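Local coordinates for protein aminotransferase, class I (Staphylococcus aureus, PDB 2O1B) that probably catalyses pyridoxal-5'-phosphate-dependent transfer of amino groups between amino acids and 2-oxo acids, as expected of an aspartate-type class I aminotransferase, at residues Thr127-Pro132 with Lys269-Ala274; Val136-Pro141 with Ala148-Ala153; Gln351-Leu356 with Ser361-Pro366. One frame throughout, in Å; residues are numbered along the deposited sequence.

Overall arrangement
Contacts 1 and 2 belong to one layered region: helix 118-129 and strand 135-140 are consecutive in the chain, I130 packs on V136 and T127 on A153, and both contacts touch the second subunit. Contact 1 joins two helices far apart in sequence, contact 2 a strand and the helix that follows it; each is a buried meeting of apolar groups. Contact 3 lies on the other side of the chain's centre from contact 1, their centres about 39 Å apart, and binds helix 349-360 to the strands directly after it. It too is mainly buried, but it adds a backbone hydrogen bond, two bridging waters and a partly exposed glutamate.

Contact 1: residues Thr127-Pro132 with Lys269-Ala274; sequences TCVINP and KDMIQA
C128 and A274 bring helix 118-129 against helix 269-282 at the closest point of this contact, their CA atoms 5.5 Å apart. Followed outward, the C128 side chain keeps to A274 along its whole length. Its CB meets the A274 methyl at a CB-CB distance of 3.9 Å. Beyond it the sulfur turns anti to its own carbonyl carbon (chi1 -61°), which lays SG beside the A274 backbone, 3.8 Å from A274 O and 4.1 Å from A274 C. These are van der Waals distances, and the same sulfur-bearing side chain also packs on L275 and Y278, further along the second helix. The A274 methyl in turn sits 3.6 Å from C128 O, so this small group touches both the backbone and the side chain of the cysteine. A274 has no side chain beyond CB and C128 turns its sulfur along the A274 backbone, consistent with the short CA separation.

A second, looser pair sits nearer the start of helix 269-282. V129 points its CB toward that helix, and its CG2 lies 4.1 Å from CG of the selenomethionine M271, the two side chains meeting at a slant. M271 runs straight through chi2 and then bends at chi3 (77°). It also packs on V218 and I246, and both V129 and M271 touch K216, which ties the pair to strands 216-220 and 245-250. L26 of the second subunit packs on both C128 and A274.

Two helices seated on the mixed seven-stranded sheet, whose single reversed strand, 263-267, leads into helix 269-282, are characteristic of the large cofactor-binding domain of fold type I aminotransferases, here with the dimer partner packed against the helix pair.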
ATOM      1  N   THR A 127      -7.524  10.726   5.826  1.00 23.18           N
ATOM      2  CA  THR A 127      -8.561  10.309   4.876  1.00 23.70           C
ATOM      3  C   THR A 127      -9.658   9.530   5.603  1.00 24.26           C
ATOM      4  O   THR A 127     -10.855   9.696   5.306  1.00 23.82           O
ATOM      5  CB  THR A 127      -7.961   9.472   3.702  1.00 23.78           C
ATOM      6  OG1 THR A 127      -7.311  10.353   2.780  1.00 24.20           O
ATOM      7  CG2 THR A 127      -9.033   8.697   2.947  1.00 22.87           C
ATOM      8  N   CYS A 128      -9.225   8.713   6.568  1.00 24.37           N
ATOM      9  CA  CYS A 128     -10.110   7.873   7.372  1.00 25.44           C
ATOM     10  C   CYS A 128     -10.890   8.590   8.461  1.00 26.05           C
ATOM     11  O   CYS A 128     -11.971   8.136   8.829  1.00 26.09           O
ATOM     12  CB  CYS A 128      -9.318   6.752   8.019  1.00 25.70           C
ATOM     13  SG  CYS A 128      -8.557   5.697   6.817  1.00 26.93           S
ATOM     14  N   VAL A 129     -10.352   9.696   8.975  1.00 25.96           N
ATOM     15  CA  VAL A 129     -10.815  10.247  10.244  1.00 26.37           C
ATOM     16  C   VAL A 129     -11.379  11.666  10.155  1.00 26.04           C
ATOM     17  O   VAL A 129     -12.318  12.003  10.880  1.00 26.50           O
ATOM     18  CB  VAL A 129      -9.683  10.156  11.317  1.00 26.61           C
ATOM     19  CG1 VAL A 129      -9.808  11.245  12.349  1.00 28.17           C
ATOM     20  CG2 VAL A 129      -9.696   8.798  11.973  1.00 27.75           C
ATOM     21  N   ILE A 130     -10.838  12.485   9.253  1.00 25.81           N
ATOM     22  CA  ILE A 130     -11.238  13.895   9.171  1.00 25.36           C
ATOM     23  C   ILE A 130     -12.077  14.206   7.938  1.00 25.41           C
ATOM     24  O   ILE A 130     -12.143  13.410   7.003  1.00 25.31           O
ATOM     25  CB  ILE A 130     -10.002  14.853   9.261  1.00 25.87           C
ATOM     26  CG1 ILE A 130      -9.236  14.905   7.933  1.00 25.68           C
ATOM     27  CG2 ILE A 130      -9.070  14.448  10.429  1.00 24.45           C
ATOM     28  CD1 ILE A 130      -8.345  16.131   7.778  1.00 25.14           C
ATOM     29  N   ASN A 131     -12.724  15.369   7.943  1.00 25.39           N
ATOM     30  CA  ASN A 131     -13.480  15.841   6.789  1.00 25.75           C
ATOM     31  C   ASN A 131     -12.851  17.112   6.195  1.00 25.83           C
ATOM     32  O   ASN A 131     -12.117  17.813   6.889  1.00 25.98           O
ATOM     33  CB  ASN A 131     -14.948  16.061   7.181  1.00 26.00           C
ATOM     34  CG  ASN A 131     -15.637  14.761   7.592  1.00 27.03           C
ATOM     35  OD1 ASN A 131     -15.727  13.819   6.803  1.00 26.13           O
ATOM     36  ND2 ASN A 131     -16.098  14.698   8.841  1.00 27.39           N
ATOM     37  N   PRO A 132     -13.109  17.400   4.899  1.00 25.76           N
ATOM     38  CA  PRO A 132     -12.578  18.617   4.271  1.00 25.40           C
ATOM     39  C   PRO A 132     -12.642  19.861   5.169  1.00 25.57           C
ATOM     40  O   PRO A 132     -13.679  20.127   5.774  1.00 25.00           O
ATOM     41  CB  PRO A 132     -13.483  18.786   3.056  1.00 25.90           C
ATOM     42  CG  PRO A 132     -13.804  17.388   2.664  1.00 25.81           C
ATOM     43  CD  PRO A 132     -13.882  16.590   3.936  1.00 25.59           C
ATOM     44  N   LYS A 269     -10.820   2.261  19.173  1.00 24.52           N
ATOM     45  CA  LYS A 269     -11.589   1.357  18.290  1.00 24.52           C
ATOM     46  C   LYS A 269     -12.131   2.052  17.031  1.00 24.65           C
ATOM     47  O   LYS A 269     -12.010   1.518  15.921  1.00 24.21           O
ATOM     48  CB  LYS A 269     -12.713   0.631  19.047  1.00 24.53           C
ATOM     49  CG  LYS A 269     -13.704  -0.136  18.144  1.00 25.24           C
ATOM     50  CD  LYS A 269     -14.493  -1.177  18.921  1.00 28.55           C
ATOM     51  CE  LYS A 269     -15.955  -1.298  18.491  1.00 30.37           C
ATOM     52  NZ  LYS A 269     -16.277  -0.749  17.142  1.00 32.75           N
ATOM     53  N   ASP A 270     -12.726   3.230  17.207  1.00 25.30           N
ATOM     54  CA  ASP A 270     -13.312   3.973  16.084  1.00 26.35           C
ATOM     55  C   ASP A 270     -12.267   4.263  15.005  1.00 26.52           C
ATOM     56  O   ASP A 270     -12.509   4.041  13.811  1.00 26.44           O
ATOM     57  CB  ASP A 270     -13.961   5.285  16.564  1.00 26.41           C
ATOM     58  CG  ASP A 270     -15.270   5.062  17.296  1.00 27.90           C
ATOM     59  OD1 ASP A 270     -15.805   3.928  17.255  1.00 28.86           O
ATOM     60  OD2 ASP A 270     -15.781   6.035  17.905  1.00 30.41           O
HETATM   61  N   MSE A 271     -11.108   4.748  15.431  1.00 26.91           N
HETATM   62  CA  MSE A 271     -10.023   5.066  14.515  1.00 28.52           C
HETATM   63  C   MSE A 271      -9.455   3.821  13.863  1.00 27.17           C
HETATM   64  O   MSE A 271      -9.170   3.824  12.668  1.00 27.13           O
HETATM   65  CB  MSE A 271      -8.912   5.829  15.237  1.00 28.33           C
HETATM   66  CG  MSE A 271      -9.375   7.170  15.766  1.00 29.89           C
HETATM   67 SE   MSE A 271      -8.013   8.065  16.810  0.70 34.43          SE
HETATM   68  CE  MSE A 271      -6.925   8.676  15.329  1.00 30.30           C
ATOM     69  N   ILE A 272      -9.276   2.762  14.647  1.00 26.54           N
ATOM     70  CA  ILE A 272      -8.796   1.503  14.092  1.00 25.37           C
ATOM     71  C   ILE A 272      -9.790   0.949  13.059  1.00 25.96           C
ATOM     72  O   ILE A 272      -9.395   0.502  11.979  1.00 26.57           O
ATOM     73  CB  ILE A 272      -8.508   0.477  15.205  1.00 25.12           C
ATOM     74  CG1 ILE A 272      -7.319   0.948  16.068  1.00 22.80           C
ATOM     75  CG2 ILE A 272      -8.278  -0.922  14.630  1.00 23.07           C
ATOM     76  CD1 ILE A 272      -6.019   1.181  15.287  1.00 22.35           C
ATOM     77  N   GLN A 273     -11.077   0.993  13.378  1.00 26.26           N
ATOM     78  CA  GLN A 273     -12.076   0.442  12.462  1.00 26.59           C
ATOM     79  C   GLN A 273     -12.122   1.209  11.140  1.00 26.16           C
ATOM     80  O   GLN A 273     -12.323   0.598  10.094  1.00 26.35           O
ATOM     81  CB  GLN A 273     -13.460   0.328  13.112  1.00 27.01           C
ATOM     82  CG  GLN A 273     -13.581  -0.755  14.214  1.00 28.44           C
ATOM     83  CD  GLN A 273     -12.958  -2.104  13.838  1.00 31.34           C
ATOM     84  OE1 GLN A 273     -13.348  -2.741  12.852  1.00 31.72           O
ATOM     85  NE2 GLN A 273     -11.996  -2.548  14.641  1.00 30.56           N
ATOM     86  N   ALA A 274     -11.920   2.529  11.188  1.00 25.77           N
ATOM     87  CA  ALA A 274     -11.878   3.363   9.976  1.00 24.95           C
ATOM     88  C   ALA A 274     -10.671   2.991   9.110  1.00 24.93           C
ATOM     89  O   ALA A 274     -10.800   2.807   7.896  1.00 24.27           O
ATOM     90  CB  ALA A 274     -11.854   4.849  10.334  1.00 24.90           C
TER

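Contact 2: residues Val136-Pro141 with Ala148-Ala153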
ATOM      1  N   VAL A 136      -5.522  19.959  11.246  1.00 22.60           N
ATOM      2  CA  VAL A 136      -4.665  18.910  11.781  1.00 22.06           C
ATOM      3  C   VAL A 136      -3.371  19.565  12.270  1.00 22.97           C
ATOM      4  O   VAL A 136      -2.706  20.289  11.510  1.00 22.52           O
ATOM      5  CB  VAL A 136      -4.349  17.819  10.721  1.00 22.32           C
ATOM      6  CG1 VAL A 136      -3.447  16.753  11.303  1.00 20.64           C
ATOM      7  CG2 VAL A 136      -5.642  17.191  10.182  1.00 20.92           C
ATOM      8  N   LEU A 137      -3.028  19.313  13.535  1.00 22.66           N
ATOM      9  CA  LEU A 137      -1.792  19.835  14.128  1.00 22.85           C
ATOM     10  C   LEU A 137      -0.619  18.909  13.848  1.00 23.28           C
ATOM     11  O   LEU A 137      -0.698  17.720  14.126  1.00 22.52           O
ATOM     12  CB  LEU A 137      -1.958  20.040  15.633  1.00 22.51           C
ATOM     13  CG  LEU A 137      -2.788  21.275  15.979  1.00 22.20           C
ATOM     14  CD1 LEU A 137      -3.192  21.261  17.438  1.00 22.15           C
ATOM     15  CD2 LEU A 137      -1.972  22.525  15.671  1.00 21.90           C
ATOM     16  N   LEU A 138       0.453  19.487  13.295  1.00 23.59           N
ATOM     17  CA  LEU A 138       1.661  18.767  12.901  1.00 23.81           C
ATOM     18  C   LEU A 138       2.912  19.283  13.641  1.00 24.04           C
ATOM     19  O   LEU A 138       3.190  20.482  13.614  1.00 23.10           O
ATOM     20  CB  LEU A 138       1.858  18.919  11.382  1.00 23.84           C
ATOM     21  CG  LEU A 138       1.348  17.837  10.409  1.00 24.92           C
ATOM     22  CD1 LEU A 138       0.186  16.980  10.902  1.00 25.16           C
ATOM     23  CD2 LEU A 138       1.076  18.350   9.018  1.00 23.81           C
ATOM     24  N   PRO A 139       3.686  18.378  14.283  1.00 24.08           N
ATOM     25  CA  PRO A 139       4.861  18.822  15.045  1.00 24.59           C
ATOM     26  C   PRO A 139       5.857  19.591  14.184  1.00 25.43           C
ATOM     27  O   PRO A 139       6.227  19.140  13.091  1.00 25.18           O
ATOM     28  CB  PRO A 139       5.498  17.506  15.520  1.00 24.51           C
ATOM     29  CG  PRO A 139       4.426  16.516  15.471  1.00 24.21           C
ATOM     30  CD  PRO A 139       3.526  16.915  14.333  1.00 24.29           C
ATOM     31  N   ASP A 140       6.259  20.759  14.680  1.00 26.27           N
ATOM     32  CA  ASP A 140       7.284  21.591  14.049  1.00 26.88           C
ATOM     33  C   ASP A 140       8.355  21.894  15.098  1.00 26.50           C
ATOM     34  O   ASP A 140       8.099  22.675  16.011  1.00 26.35           O
ATOM     35  CB  ASP A 140       6.645  22.884  13.544  1.00 27.38           C
ATOM     36  CG  ASP A 140       7.624  23.778  12.790  1.00 29.07           C
ATOM     37  OD1 ASP A 140       8.839  23.451  12.725  1.00 28.30           O
ATOM     38  OD2 ASP A 140       7.162  24.814  12.262  1.00 29.18           O
ATOM     39  N   PRO A 141       9.557  21.281  14.978  1.00 26.11           N
ATOM     40  CA  PRO A 141      10.022  20.421  13.900  1.00 25.79           C
ATOM     41  C   PRO A 141       9.529  19.011  14.094  1.00 25.39           C
ATOM     42  O   PRO A 141       9.548  18.499  15.204  1.00 25.22           O
ATOM     43  CB  PRO A 141      11.552  20.450  14.047  1.00 26.03           C
ATOM     44  CG  PRO A 141      11.850  21.363  15.212  1.00 25.22           C
ATOM     45  CD  PRO A 141      10.599  21.435  16.004  1.00 26.17           C
ATOM     46  N   ALA A 148       1.435  15.276   3.619  1.00 23.02           N
ATOM     47  CA  ALA A 148       0.806  14.674   2.447  1.00 23.26           C
ATOM     48  C   ALA A 148      -0.555  14.054   2.777  1.00 23.17           C
ATOM     49  O   ALA A 148      -1.535  14.274   2.049  1.00 22.53           O
ATOM     50  CB  ALA A 148       1.732  13.619   1.822  1.00 23.63           C
ATOM     51  N   GLY A 149      -0.598  13.279   3.863  1.00 22.93           N
ATOM     52  CA  GLY A 149      -1.839  12.664   4.354  1.00 23.02           C
ATOM     53  C   GLY A 149      -2.935  13.691   4.605  1.00 22.93           C
ATOM     54  O   GLY A 149      -4.065  13.541   4.123  1.00 22.81           O
ATOM     55  N   VAL A 150      -2.607  14.742   5.350  1.00 23.17           N
ATOM     56  CA  VAL A 150      -3.578  15.814   5.618  1.00 23.21           C
ATOM     57  C   VAL A 150      -4.115  16.403   4.303  1.00 23.41           C
ATOM     58  O   VAL A 150      -5.335  16.538   4.124  1.00 24.39           O
ATOM     59  CB  VAL A 150      -2.984  16.922   6.516  1.00 22.86           C
ATOM     60  CG1 VAL A 150      -4.041  17.948   6.844  1.00 23.30           C
ATOM     61  CG2 VAL A 150      -2.410  16.325   7.805  1.00 22.45           C
ATOM     62  N   LEU A 151      -3.208  16.722   3.377  1.00 22.89           N
ATOM     63  CA  LEU A 151      -3.574  17.327   2.090  1.00 22.08           C
ATOM     64  C   LEU A 151      -4.371  16.377   1.214  1.00 21.93           C
ATOM     65  O   LEU A 151      -5.248  16.807   0.463  1.00 21.18           O
ATOM     66  CB  LEU A 151      -2.332  17.826   1.326  1.00 21.98           C
ATOM     67  CG  LEU A 151      -1.550  18.994   1.921  1.00 22.27           C
ATOM     68  CD1 LEU A 151      -0.346  19.337   1.065  1.00 22.38           C
ATOM     69  CD2 LEU A 151      -2.442  20.249   2.078  1.00 22.43           C
ATOM     70  N   LEU A 152      -4.060  15.087   1.302  1.00 21.02           N
ATOM     71  CA  LEU A 152      -4.792  14.078   0.536  1.00 21.54           C
ATOM     72  C   LEU A 152      -6.237  13.952   1.005  1.00 21.85           C
ATOM     73  O   LEU A 152      -7.083  13.467   0.261  1.00 21.51           O
ATOM     74  CB  LEU A 152      -4.098  12.713   0.608  1.00 21.43           C
ATOM     75  CG  LEU A 152      -2.884  12.556  -0.321  1.00 21.36           C
ATOM     76  CD1 LEU A 152      -2.037  11.317   0.060  1.00 22.92           C
ATOM     77  CD2 LEU A 152      -3.318  12.514  -1.788  1.00 19.47           C
ATOM     78  N   ALA A 153      -6.495  14.383   2.240  1.00 22.29           N
ATOM     79  CA  ALA A 153      -7.838  14.383   2.828  1.00 23.40           C
ATOM     80  C   ALA A 153      -8.498  15.768   2.849  1.00 24.12           C
ATOM     81  O   ALA A 153      -9.505  15.966   3.531  1.00 24.78           O
ATOM     82  CB  ALA A 153      -7.775  13.814   4.242  1.00 22.82           C
TER
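V150 meets V136 and L138 across this contact, and it is the one residue of 148-153 whose side chain reaches the strand. It lies within the helical turn closed by L152 N to A148 O (2.8 Å), while the A148 side chain packs on H281 of the second subunit. V150 points its CB toward the strand and offers both methyls. CG2 approaches V136 CG1 at 3.7 Å, and CG1 lies 3.8 Å from V136 CG2, so two branched ends face each other tip to tip. CG2 also touches L138 CD1, at 4.1 Å; the L138 torsions (chi1 -96°, chi2 25°) are well away from the staggered values, and the exact place of CD1 is less certain. L152 packs on T282 of the second subunit. At A153 the helix finishes: its amide bonds to V150 O at 3.1 Å and only weakly to G149 O, and its methyl packs on P126 and T127.

This is the first half of the beta-alpha-beta crossover to strand 156-161. Since the strand meets the helix through aliphatic carbon alone, their mutual hold is one of dispersion and buried apolar surface, while the polar backbone of V136 is paired with K156 and V158.

Contact 3: residues Gln351-Leu356 with Ser361-Pro366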
ATOM      1  N   GLN A 351      21.897  25.740   3.143  1.00 22.92           N
ATOM      2  CA  GLN A 351      23.242  26.248   2.883  1.00 22.95           C
ATOM      3  C   GLN A 351      24.297  25.425   3.613  1.00 22.75           C
ATOM      4  O   GLN A 351      25.348  25.125   3.053  1.00 22.45           O
ATOM      5  CB  GLN A 351      23.351  27.721   3.276  1.00 22.77           C
ATOM      6  CG  GLN A 351      22.693  28.667   2.287  1.00 22.86           C
ATOM      7  CD  GLN A 351      22.494  30.058   2.839  1.00 23.15           C
ATOM      8  OE1 GLN A 351      22.513  30.272   4.053  1.00 24.30           O
ATOM      9  NE2 GLN A 351      22.298  31.026   1.941  1.00 24.65           N
ATOM     10  N   PHE A 352      24.011  25.056   4.857  1.00 22.78           N
ATOM     11  CA  PHE A 352      24.922  24.208   5.624  1.00 23.00           C
ATOM     12  C   PHE A 352      24.958  22.791   5.066  1.00 23.28           C
ATOM     13  O   PHE A 352      26.012  22.164   5.050  1.00 23.72           O
ATOM     14  CB  PHE A 352      24.553  24.210   7.113  1.00 22.50           C
ATOM     15  CG  PHE A 352      25.665  23.731   8.029  1.00 22.68           C
ATOM     16  CD1 PHE A 352      25.392  22.834   9.057  1.00 20.67           C
ATOM     17  CD2 PHE A 352      26.983  24.185   7.868  1.00 23.16           C
ATOM     18  CE1 PHE A 352      26.400  22.394   9.911  1.00 21.78           C
ATOM     19  CE2 PHE A 352      28.003  23.750   8.718  1.00 22.38           C
ATOM     20  CZ  PHE A 352      27.704  22.846   9.748  1.00 21.91           C
ATOM     21  N   GLU A 353      23.814  22.295   4.592  1.00 23.82           N
ATOM     22  CA  GLU A 353      23.758  20.980   3.941  1.00 24.16           C
ATOM     23  C   GLU A 353      24.665  20.956   2.712  1.00 24.06           C
ATOM     24  O   GLU A 353      25.472  20.039   2.550  1.00 23.50           O
ATOM     25  CB  GLU A 353      22.327  20.608   3.544  1.00 24.56           C
ATOM     26  CG  GLU A 353      22.223  19.264   2.810  1.00 27.36           C
ATOM     27  CD  GLU A 353      21.065  19.187   1.816  1.00 31.56           C
ATOM     28  OE1 GLU A 353      20.306  20.179   1.667  1.00 32.91           O
ATOM     29  OE2 GLU A 353      20.921  18.117   1.173  1.00 32.44           O
ATOM     30  N   GLN A 354      24.535  21.972   1.861  1.00 23.81           N
ATOM     31  CA  GLN A 354      25.363  22.076   0.666  1.00 24.80           C
ATOM     32  C   GLN A 354      26.849  22.255   1.003  1.00 24.45           C
ATOM     33  O   GLN A 354      27.701  21.603   0.394  1.00 24.58           O
ATOM     34  CB  GLN A 354      24.841  23.172  -0.270  1.00 24.92           C
ATOM     35  CG  GLN A 354      25.170  22.939  -1.748  1.00 28.05           C
ATOM     36  CD  GLN A 354      24.503  21.689  -2.357  1.00 31.13           C
ATOM     37  OE1 GLN A 354      23.539  21.129  -1.809  1.00 33.72           O
ATOM     38  NE2 GLN A 354      25.020  21.256  -3.502  1.00 33.04           N
ATOM     39  N   PHE A 355      27.152  23.108   1.984  1.00 24.00           N
ATOM     40  CA  PHE A 355      28.516  23.249   2.512  1.00 23.59           C
ATOM     41  C   PHE A 355      29.143  21.907   2.910  1.00 23.61           C
ATOM     42  O   PHE A 355      30.240  21.573   2.458  1.00 23.26           O
ATOM     43  CB  PHE A 355      28.524  24.208   3.709  1.00 23.70           C
ATOM     44  CG  PHE A 355      29.886  24.411   4.335  1.00 23.45           C
ATOM     45  CD1 PHE A 355      30.792  25.317   3.791  1.00 23.24           C
ATOM     46  CD2 PHE A 355      30.250  23.716   5.483  1.00 23.73           C
ATOM     47  CE1 PHE A 355      32.045  25.522   4.374  1.00 23.38           C
ATOM     48  CE2 PHE A 355      31.500  23.911   6.071  1.00 24.16           C
ATOM     49  CZ  PHE A 355      32.399  24.818   5.511  1.00 23.90           C
ATOM     50  N   LEU A 356      28.442  21.142   3.745  1.00 23.59           N
ATOM     51  CA  LEU A 356      28.959  19.865   4.244  1.00 24.05           C
ATOM     52  C   LEU A 356      29.209  18.820   3.142  1.00 24.76           C
ATOM     53  O   LEU A 356      30.217  18.105   3.174  1.00 24.31           O
ATOM     54  CB  LEU A 356      28.048  19.300   5.344  1.00 23.68           C
ATOM     55  CG  LEU A 356      28.009  20.013   6.705  1.00 23.33           C
ATOM     56  CD1 LEU A 356      26.919  19.434   7.599  1.00 21.70           C
ATOM     57  CD2 LEU A 356      29.347  19.910   7.398  1.00 23.19           C
ATOM     58  N   SER A 361      32.209  16.363   2.286  1.00 25.96           N
ATOM     59  CA  SER A 361      31.619  15.095   1.814  1.00 25.44           C
ATOM     60  C   SER A 361      30.779  14.392   2.886  1.00 25.22           C
ATOM     61  O   SER A 361      30.805  13.166   3.009  1.00 25.28           O
ATOM     62  CB  SER A 361      32.691  14.153   1.249  1.00 25.43           C
ATOM     63  OG  SER A 361      33.259  14.676   0.057  1.00 24.73           O
ATOM     64  N   ILE A 362      30.050  15.190   3.665  1.00 25.18           N
ATOM     65  CA  ILE A 362      29.088  14.682   4.642  1.00 25.19           C
ATOM     66  C   ILE A 362      27.680  15.039   4.185  1.00 25.38           C
ATOM     67  O   ILE A 362      27.339  16.216   4.051  1.00 24.96           O
ATOM     68  CB  ILE A 362      29.332  15.254   6.067  1.00 24.97           C
ATOM     69  CG1 ILE A 362      30.675  14.790   6.618  1.00 24.68           C
ATOM     70  CG2 ILE A 362      28.210  14.839   7.016  1.00 25.62           C
ATOM     71  CD1 ILE A 362      31.049  15.429   7.941  1.00 25.49           C
ATOM     72  N   LEU A 363      26.866  14.020   3.930  1.00 25.63           N
ATOM     73  CA  LEU A 363      25.471  14.266   3.595  1.00 26.27           C
ATOM     74  C   LEU A 363      24.661  14.298   4.882  1.00 25.70           C
ATOM     75  O   LEU A 363      24.714  13.364   5.677  1.00 25.31           O
ATOM     76  CB  LEU A 363      24.915  13.190   2.662  1.00 26.46           C
ATOM     77  CG  LEU A 363      23.995  13.582   1.493  1.00 27.91           C
ATOM     78  CD1 LEU A 363      22.945  12.477   1.277  1.00 27.95           C
ATOM     79  CD2 LEU A 363      23.317  14.940   1.652  1.00 27.31           C
ATOM     80  N   VAL A 364      23.936  15.390   5.100  1.00 25.37           N
ATOM     81  CA  VAL A 364      23.060  15.471   6.260  1.00 25.42           C
ATOM     82  C   VAL A 364      21.660  15.783   5.785  1.00 25.66           C
ATOM     83  O   VAL A 364      21.454  16.142   4.621  1.00 25.72           O
ATOM     84  CB  VAL A 364      23.521  16.541   7.307  1.00 25.14           C
ATOM     85  CG1 VAL A 364      24.902  16.203   7.868  1.00 24.98           C
ATOM     86  CG2 VAL A 364      23.473  17.962   6.722  1.00 24.57           C
ATOM     87  N   ALA A 365      20.704  15.649   6.690  1.00 25.62           N
ATOM     88  CA  ALA A 365      19.353  16.075   6.416  1.00 26.06           C
ATOM     89  C   ALA A 365      19.154  17.496   6.933  1.00 26.12           C
ATOM     90  O   ALA A 365      19.289  17.748   8.131  1.00 26.36           O
ATOM     91  CB  ALA A 365      18.356  15.121   7.048  1.00 25.84           C
ATOM     92  N   PRO A 366      18.830  18.428   6.026  1.00 26.17           N
ATOM     93  CA  PRO A 366      18.531  19.794   6.418  1.00 26.54           C
ATOM     94  C   PRO A 366      17.272  19.847   7.275  1.00 26.68           C
ATOM     95  O   PRO A 366      16.326  19.100   7.040  1.00 26.35           O
ATOM     96  CB  PRO A 366      18.292  20.503   5.075  1.00 26.76           C
ATOM     97  CG  PRO A 366      17.906  19.421   4.127  1.00 25.96           C
ATOM     98  CD  PRO A 366      18.730  18.242   4.564  1.00 26.36           C
TER
HETATM   99  O   HOH W   1      25.322  17.620   3.745  1.00 26.34           O
HETATM  100  O   HOH W   2      20.173  15.632   2.133  1.00 44.18           O
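L356 and I362 form the tight end of this contact, where the chain leaves helix 349-360 and doubles back. I362 N donates to L356 O at 3.0 Å, nearly straight (171°) but from well above the carbonyl plane. L356 CB presses to 3.4 Å from I362 O, and its CD1 is equidistant from both methyls of V364, 3.8 Å from CG1 and from CG2, the side chains crossing roughly at right angles. L356 CD1 also lies over a face of the F352 ring.

The E353 end is the water-bridged, partly exposed side. With CG anti to the backbone N (chi1 178°), the chain extends past V364 and crosses the P366 ring, OE1 lying 3.5 Å from P366 CG. One water donates to E353 OE2, at 2.8 Å, and to V364 O. Between the two backbones, a second water donates to E353 O at 2.7 Å and accepts from V364 N; its approach to I362 O is doubtfully short.

Helix and strand are thus joined by one direct backbone bond, apolar contact round L356, and water, which in the first bridge links two acceptors that cannot bond each other. The glutamate probably stays charged, with a water on OE2 and OE1 against the proline ring.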